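Local coordinates for uncharacterized protein YUAB (PDB 4BHU) that self-polymerizes into a stable surface layer that makes biofilms hydrophobic and is required for complex colony architecture, at residues Thr33-Gly38 with Leu79-Ala84; Glu41-Ser46 with Asn69-Arg74; Tyr102-Glu107 with Ala121-Ala126. The protein carries 1 engineered substitution. One frame throughout, in Å; residues are numbered along the deposited sequence.

Interaction 1 (Thr33-Gly38 with Leu79-Ala84); sequences TLLSLG and LDLLGA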
# COMPACT_ATOMS: atom_id res chain seq x y z
N THR C 33 2.59 11.50 -7.44
CA THR C 33 3.59 10.57 -7.90
C THR C 33 3.45 9.22 -7.19
O THR C 33 2.80 9.09 -6.14
CB THR C 33 5.04 11.08 -7.68
OG1 THR C 33 5.31 11.16 -6.27
CG2 THR C 33 5.28 12.45 -8.35
N LEU C 34 4.12 8.23 -7.75
CA LEU C 34 4.15 6.92 -7.13
C LEU C 34 4.94 6.98 -5.83
O LEU C 34 4.48 6.51 -4.80
CB LEU C 34 4.71 5.89 -8.07
CG LEU C 34 3.75 5.38 -9.13
CD1 LEU C 34 4.45 4.36 -9.99
CD2 LEU C 34 2.49 4.81 -8.51
N LEU C 35 6.12 7.60 -5.90
CA LEU C 35 7.02 7.75 -4.75
C LEU C 35 7.95 8.93 -5.02
O LEU C 35 8.61 9.00 -6.06
CB LEU C 35 7.86 6.49 -4.57
CG LEU C 35 8.80 6.39 -3.39
CD1 LEU C 35 8.02 6.54 -2.07
CD2 LEU C 35 9.57 5.05 -3.46
N SER C 36 7.99 9.89 -4.09
CA SER C 36 8.90 11.02 -4.18
C SER C 36 9.49 11.32 -2.80
O SER C 36 8.82 11.22 -1.78
CB SER C 36 8.22 12.29 -4.70
OG SER C 36 7.74 12.13 -6.02
N LEU C 37 10.74 11.74 -2.81
CA LEU C 37 11.44 12.10 -1.60
C LEU C 37 12.41 13.23 -1.91
O LEU C 37 13.36 13.07 -2.71
CB LEU C 37 12.20 10.87 -1.10
CG LEU C 37 12.69 10.89 0.32
CD1 LEU C 37 12.91 9.44 0.82
CD2 LEU C 37 13.97 11.72 0.36
N GLY C 38 12.18 14.41 -1.32
CA GLY C 38 13.08 15.52 -1.51
C GLY C 38 12.36 16.84 -1.72
O GLY C 38 11.26 17.04 -1.24
N LEU C 79 7.61 14.13 1.10
CA LEU C 79 7.41 12.70 0.84
C LEU C 79 6.07 12.56 0.12
O LEU C 79 5.10 13.25 0.45
CB LEU C 79 7.41 11.93 2.15
CG LEU C 79 7.27 10.39 2.09
CD1 LEU C 79 8.46 9.80 1.37
CD2 LEU C 79 7.16 9.87 3.53
N ASP C 80 6.04 11.69 -0.89
CA ASP C 80 4.83 11.35 -1.59
C ASP C 80 4.84 9.85 -1.81
O ASP C 80 5.91 9.26 -2.03
CB ASP C 80 4.76 12.06 -2.97
CG ASP C 80 3.37 12.01 -3.60
OD1 ASP C 80 2.38 11.81 -2.89
OD2 ASP C 80 3.26 12.21 -4.85
N LEU C 81 3.66 9.27 -1.76
CA LEU C 81 3.43 7.84 -1.97
C LEU C 81 2.03 7.68 -2.57
O LEU C 81 1.04 8.16 -2.01
CB LEU C 81 3.53 7.10 -0.64
CG LEU C 81 3.20 5.60 -0.70
CD1 LEU C 81 4.24 4.87 -1.49
CD2 LEU C 81 3.06 5.00 0.71
N LEU C 82 1.95 7.05 -3.75
CA LEU C 82 0.67 6.73 -4.38
C LEU C 82 -0.24 7.92 -4.61
O LEU C 82 -1.45 7.80 -4.67
CB LEU C 82 -0.06 5.62 -3.59
CG LEU C 82 0.75 4.32 -3.45
CD1 LEU C 82 0.11 3.29 -2.49
CD2 LEU C 82 1.02 3.67 -4.81
N GLY C 83 0.34 9.10 -4.80
CA GLY C 83 -0.44 10.28 -5.04
C GLY C 83 -1.21 10.75 -3.81
O GLY C 83 -2.13 11.57 -3.93
N ALA C 84 -0.84 10.25 -2.63
CA ALA C 84 -1.51 10.66 -1.38
C ALA C 84 -0.95 11.92 -0.71
O ALA C 84 -1.61 12.49 0.16
CB ALA C 84 -1.52 9.52 -0.38

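Interaction 2 (Glu41-Ser46 with Asn69-Arg74); sequences EFTLPS and NGKTVR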
# COMPACT_ATOMS: atom_id res chain seq x y z
N GLU C 41 8.73 22.76 -4.51
CA GLU C 41 8.88 24.22 -4.49
C GLU C 41 7.66 24.93 -5.07
O GLU C 41 7.21 24.60 -6.16
CB GLU C 41 10.15 24.54 -5.29
CG GLU C 41 10.49 25.96 -5.54
CD GLU C 41 11.79 26.06 -6.36
OE1 GLU C 41 12.82 25.62 -5.83
OE2 GLU C 41 11.76 26.56 -7.51
N PHE C 42 7.15 25.93 -4.35
CA PHE C 42 6.11 26.83 -4.84
C PHE C 42 6.74 28.13 -5.34
O PHE C 42 7.70 28.61 -4.75
CB PHE C 42 5.12 27.23 -3.71
CG PHE C 42 4.23 26.12 -3.21
CD1 PHE C 42 4.71 25.18 -2.31
CD2 PHE C 42 2.90 26.05 -3.59
CE1 PHE C 42 3.87 24.18 -1.81
CE2 PHE C 42 2.05 25.07 -3.10
CZ PHE C 42 2.53 24.14 -2.19
N THR C 43 6.18 28.68 -6.41
CA THR C 43 6.61 29.97 -6.97
C THR C 43 5.41 30.89 -7.01
O THR C 43 4.36 30.52 -7.52
CB THR C 43 7.12 29.82 -8.42
OG1 THR C 43 8.15 28.84 -8.47
CG2 THR C 43 7.69 31.16 -8.95
N LEU C 44 5.55 32.09 -6.45
CA LEU C 44 4.45 33.02 -6.32
C LEU C 44 4.64 34.12 -7.38
O LEU C 44 5.76 34.54 -7.63
CB LEU C 44 4.41 33.69 -4.95
CG LEU C 44 4.56 32.80 -3.71
CD1 LEU C 44 4.42 33.61 -2.47
CD2 LEU C 44 3.55 31.70 -3.72
N PRO C 45 3.55 34.60 -7.96
CA PRO C 45 3.66 35.63 -9.01
C PRO C 45 3.84 37.01 -8.38
O PRO C 45 3.51 37.21 -7.20
CB PRO C 45 2.33 35.51 -9.73
CG PRO C 45 1.36 35.16 -8.64
CD PRO C 45 2.14 34.28 -7.67
N SER C 46 4.39 37.96 -9.14
CA SER C 46 4.48 39.32 -8.67
C SER C 46 3.12 39.78 -8.15
O SER C 46 2.09 39.55 -8.80
CB SER C 46 4.96 40.27 -9.78
OG SER C 46 6.10 39.72 -10.40
N ASN C 69 13.66 36.59 -2.28
CA ASN C 69 12.85 37.65 -1.70
C ASN C 69 11.33 37.39 -1.60
O ASN C 69 10.50 38.25 -1.92
CB ASN C 69 13.13 38.97 -2.40
CG ASN C 69 14.07 39.84 -1.60
OD1 ASN C 69 13.64 40.65 -0.77
ND2 ASN C 69 15.37 39.64 -1.80
N GLY C 70 10.99 36.21 -1.12
CA GLY C 70 9.62 35.89 -0.79
C GLY C 70 8.83 35.29 -1.93
O GLY C 70 7.65 35.02 -1.78
N LYS C 71 9.48 35.09 -3.08
CA LYS C 71 8.84 34.54 -4.26
C LYS C 71 8.81 33.00 -4.30
O LYS C 71 8.00 32.41 -5.01
CB LYS C 71 9.62 35.00 -5.49
CG LYS C 71 9.19 34.34 -6.76
CD LYS C 71 9.79 35.05 -8.00
CE LYS C 71 9.16 34.54 -9.30
NZ LYS C 71 7.77 35.07 -9.55
N THR C 72 9.71 32.38 -3.58
CA THR C 72 9.83 30.91 -3.61
C THR C 72 9.64 30.34 -2.20
O THR C 72 10.22 30.85 -1.25
CB THR C 72 11.20 30.51 -4.13
OG1 THR C 72 11.37 31.00 -5.46
CG2 THR C 72 11.38 28.99 -4.13
N VAL C 73 8.85 29.28 -2.09
CA VAL C 73 8.66 28.58 -0.82
C VAL C 73 8.97 27.10 -1.07
O VAL C 73 8.37 26.47 -1.95
CB VAL C 73 7.23 28.73 -0.25
CG1 VAL C 73 7.12 27.93 1.02
CG2 VAL C 73 6.90 30.19 0.01
N ARG C 74 9.98 26.60 -0.36
CA ARG C 74 10.47 25.23 -0.51
C ARG C 74 10.03 24.32 0.65
O ARG C 74 10.07 24.72 1.80
CB ARG C 74 11.99 25.24 -0.46
CG ARG C 74 12.70 25.25 -1.76
CD ARG C 74 13.99 24.44 -1.60
NE ARG C 74 15.14 25.13 -2.14
CZ ARG C 74 15.22 25.57 -3.38
NH1 ARG C 74 14.22 25.41 -4.23
NH2 ARG C 74 16.32 26.20 -3.78
O HOH W 1 10.74 29.56 -7.45
O HOH W 2 8.47 37.67 -9.96

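Interaction 3 (Tyr102-Glu107 with Ala121-Ala126); sequences YTFRAE and ASIDVA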
# COMPACT_ATOMS: atom_id res chain seq x y z
N TYR C 102 -3.80 36.09 -11.43
CA TYR C 102 -2.49 35.81 -10.87
C TYR C 102 -2.24 34.31 -10.85
O TYR C 102 -3.07 33.57 -10.35
CB TYR C 102 -2.36 36.37 -9.46
CG TYR C 102 -2.37 37.89 -9.43
CD1 TYR C 102 -3.57 38.59 -9.47
CD2 TYR C 102 -1.18 38.61 -9.40
CE1 TYR C 102 -3.59 40.01 -9.49
CE2 TYR C 102 -1.18 40.02 -9.43
CZ TYR C 102 -2.38 40.70 -9.45
OH TYR C 102 -2.37 42.08 -9.46
N THR C 103 -1.12 33.90 -11.42
CA THR C 103 -0.81 32.47 -11.64
C THR C 103 0.29 32.00 -10.71
O THR C 103 1.33 32.64 -10.61
CB THR C 103 -0.43 32.24 -13.12
OG1 THR C 103 -1.57 32.54 -13.90
CG2 THR C 103 -0.07 30.78 -13.43
N PHE C 104 0.02 30.90 -9.98
CA PHE C 104 0.97 30.28 -9.05
C PHE C 104 1.48 28.99 -9.66
O PHE C 104 0.80 28.38 -10.47
CB PHE C 104 0.29 29.99 -7.70
CG PHE C 104 -0.31 31.22 -7.05
CD1 PHE C 104 -1.51 31.71 -7.46
CD2 PHE C 104 0.36 31.86 -6.02
CE1 PHE C 104 -2.06 32.86 -6.88
CE2 PHE C 104 -0.18 33.00 -5.42
CZ PHE C 104 -1.39 33.50 -5.86
N ARG C 105 2.69 28.59 -9.29
CA ARG C 105 3.27 27.35 -9.75
C ARG C 105 3.78 26.51 -8.59
O ARG C 105 4.22 27.04 -7.58
CB ARG C 105 4.44 27.67 -10.63
CG ARG C 105 4.97 26.54 -11.45
CD ARG C 105 5.05 27.09 -12.90
NE ARG C 105 6.42 27.29 -13.28
CZ ARG C 105 6.83 27.73 -14.46
NH1 ARG C 105 5.99 28.11 -15.42
NH2 ARG C 105 8.12 27.81 -14.65
N ALA C 106 3.74 25.19 -8.76
CA ALA C 106 4.37 24.29 -7.81
C ALA C 106 5.04 23.20 -8.60
O ALA C 106 4.49 22.73 -9.61
CB ALA C 106 3.32 23.73 -6.85
N GLU C 107 6.26 22.85 -8.18
CA GLU C 107 7.11 21.94 -8.91
C GLU C 107 7.81 20.93 -8.02
O GLU C 107 8.20 21.22 -6.90
CB GLU C 107 8.19 22.69 -9.67
CG GLU C 107 8.81 21.82 -10.75
CD GLU C 107 9.78 22.60 -11.63
OE1 GLU C 107 9.92 23.83 -11.41
OE2 GLU C 107 10.40 21.97 -12.51
N ALA C 121 -2.00 27.12 -11.32
CA ALA C 121 -3.38 27.48 -11.01
C ALA C 121 -3.45 28.99 -10.83
O ALA C 121 -2.47 29.62 -10.44
CB ALA C 121 -3.81 26.80 -9.72
N SER C 122 -4.61 29.57 -11.04
CA SER C 122 -4.71 31.02 -10.97
C SER C 122 -5.85 31.48 -10.08
O SER C 122 -6.74 30.71 -9.76
CB SER C 122 -4.89 31.58 -12.40
OG SER C 122 -6.12 31.14 -12.92
N ILE C 123 -5.79 32.73 -9.62
CA ILE C 123 -6.93 33.32 -8.92
C ILE C 123 -7.25 34.62 -9.69
O ILE C 123 -6.39 35.17 -10.37
CB ILE C 123 -6.64 33.69 -7.45
CG1 ILE C 123 -5.51 34.70 -7.37
CG2 ILE C 123 -6.34 32.43 -6.55
CD1 ILE C 123 -5.08 35.07 -6.01
N ASP C 124 -8.48 35.10 -9.55
CA ASP C 124 -8.86 36.42 -10.07
C ASP C 124 -9.10 37.34 -8.89
O ASP C 124 -9.92 37.06 -8.02
CB ASP C 124 -10.16 36.34 -10.87
CG ASP C 124 -9.99 35.68 -12.24
OD1 ASP C 124 -8.85 35.39 -12.66
OD2 ASP C 124 -11.01 35.47 -12.91
N VAL C 125 -8.36 38.44 -8.85
CA VAL C 125 -8.61 39.50 -7.88
C VAL C 125 -9.58 40.47 -8.54
O VAL C 125 -9.31 40.97 -9.63
CB VAL C 125 -7.30 40.21 -7.49
CG1 VAL C 125 -7.59 41.41 -6.55
CG2 VAL C 125 -6.33 39.22 -6.81
N ALA C 126 -10.70 40.73 -7.87
CA ALA C 126 -11.77 41.58 -8.38
C ALA C 126 -11.47 43.08 -8.27
O ALA C 126 -10.71 43.52 -7.41
CB ALA C 126 -13.06 41.26 -7.64

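Interaction 1 (Thr33-Gly38 with Leu79-Ala84)
The hydrophobic cap of BslA is built here from strand 35-37 running antiparallel to the end of strand 72-81, with Leu35 beside Leu81 and Leu37 beside Leu79 on one face and Ser36 beside Asp80 on the other. Ser36 and Asp80 exchange two backbone bonds, each 3.0 Å, from Ser36 N to Asp80 O and from Asp80 N to Ser36 O. Past them the chain turns (type I', Leu81 to Ala84). Leu82 N reaches Leu34 O at 2.8 Å, and Gly83 N bonds to Thr33 O at 2.8 Å. On the polar face, Asp80 OD2 is gripped twice by Thr33: the backbone N arrives at 2.8 Å nearly along the C-O axis, and OG1 at 2.7 Å on the anti side, tilted from the carboxylate plane; both come from the same face. Thr33 OG1 sits between its own N and carbonyl carbon (chi1 67°), which sets it close to the N that shares the acceptor. Gly85 N bonds to the other oxygen, OD1, so this buried carboxylate ties Thr33 to the turn that follows strand 72-81. On the leucine face Leu35 CD1 meets Leu81 CD1 obliquely at 4.2 Å. Beside the turn, one conformer of Leu34 brings its CD2 near Leu82 CD2. Leucines and Ile113 of neighbouring subunits pack on the leucine face, as expected of the leucine-rich cap of a bacterial hydrophobin.

Interaction 2 (Glu41-Ser46 with Asn69-Arg74)
Lys71 NZ is held by two acceptors, Leu44 O at 2.8 Å and a water at 2.7 Å that also bonds to Ser46 OG. The lysine chain runs extended and then bends at its end (chi4 76°), bringing the ammonium onto the Leu44 carbonyl, from which it is tilted by 25° out of plane. On the way Lys71 CE passes 3.7 Å from the Thr43 methyl CG2. The backbone repeats the link, Leu44 N donating to Lys71 O. Beyond the classic bulge that Lys71 and Thr72 form opposite Leu67, regular antiparallel pairing sets in, and Phe42 N meets Val73 O at 2.7 Å. That same oxygen lies in the plane of the Phe42 ring, at its edge. Phe42 and Val73 turn inward together, and Met56 touches both. On the opposite face a second water joins Glu41 OE2, Thr43 OG1 (2.9 Å) and Thr72 OG1, the last also bonded to Asn68. Thr72 CG2 packs on Glu41 CG at 3.5 Å. The contact thus separates its chemistry: apolar packing on the Phe42-Val73 face, polar and water-mediated contacts on the Thr43-Thr72 face, and a separate water bridge at Lys71, whose charge would probably be kept.

Interaction 3 (Tyr102-Glu107 with Ala121-Ala126)
The CG2 methyl of Val125 approaches the Tyr102 ring, 3.9 Å from both CD1 and CE1. This bump is one of two by which strand 119-125 fits the aromatic residues of strand 100-109. The second is Ile123: its CG1 is placed between backbone N and carbonyl carbon (chi1 60°), which carries the extended end of the chain to the Phe104 ring, where Ile123 CD1 lies 3.8 Å from Phe104 CE1, at the ring edge. Also at the edge of this ring, Ala121 O lies in the ring plane. Ile123 CG1 touches Tyr102 CB at 4.1 Å, so the isoleucine packs alongside both residues, on the Phe104 ring edge and the Tyr102 CB. The Ala121 methyl turns to the same face, where Leu8 and Ala10 pack on it. Phe48 joins from a loop, edge-to-face with Tyr102 and in contact with the Phe104 ring. Paired backbone bonds set this register, among them Phe104 N to Ala121 O at 2.8 Å and Tyr102 N to Ile123 O at 2.9 Å. The other face bears Thr103 and Ser122, which meet through Thr103 OG1 and Ser122 CB at 3.8 Å. Shape and dispersion therefore hold the side chains together, while directional bonding across the pair is left to the backbone.

All three contacts are joined by a continuous set of strand pairings within the immunoglobulin-like BslA domain, which turns a corner at Gly38 between the cap and the body. Interactions 1 and 2 share strand 72-81, and strands 35-37 and 39-43 follow each other across that corner, yet their centres lie about 22 Å apart: one pairing builds the cap, the other the body. Interactions 2 and 3 are direct neighbours, centres about 12 Å apart, because strand 39-43 also pairs with strand 100-109; Thr43 N lies 2.8 Å from Arg105 O, and Glu107 N 2.8 Å from Glu41 O, both probable hydrogen bonds. Interactions 1 and 3 lie on opposite sides of the chain's centre, about 24 Å between centres.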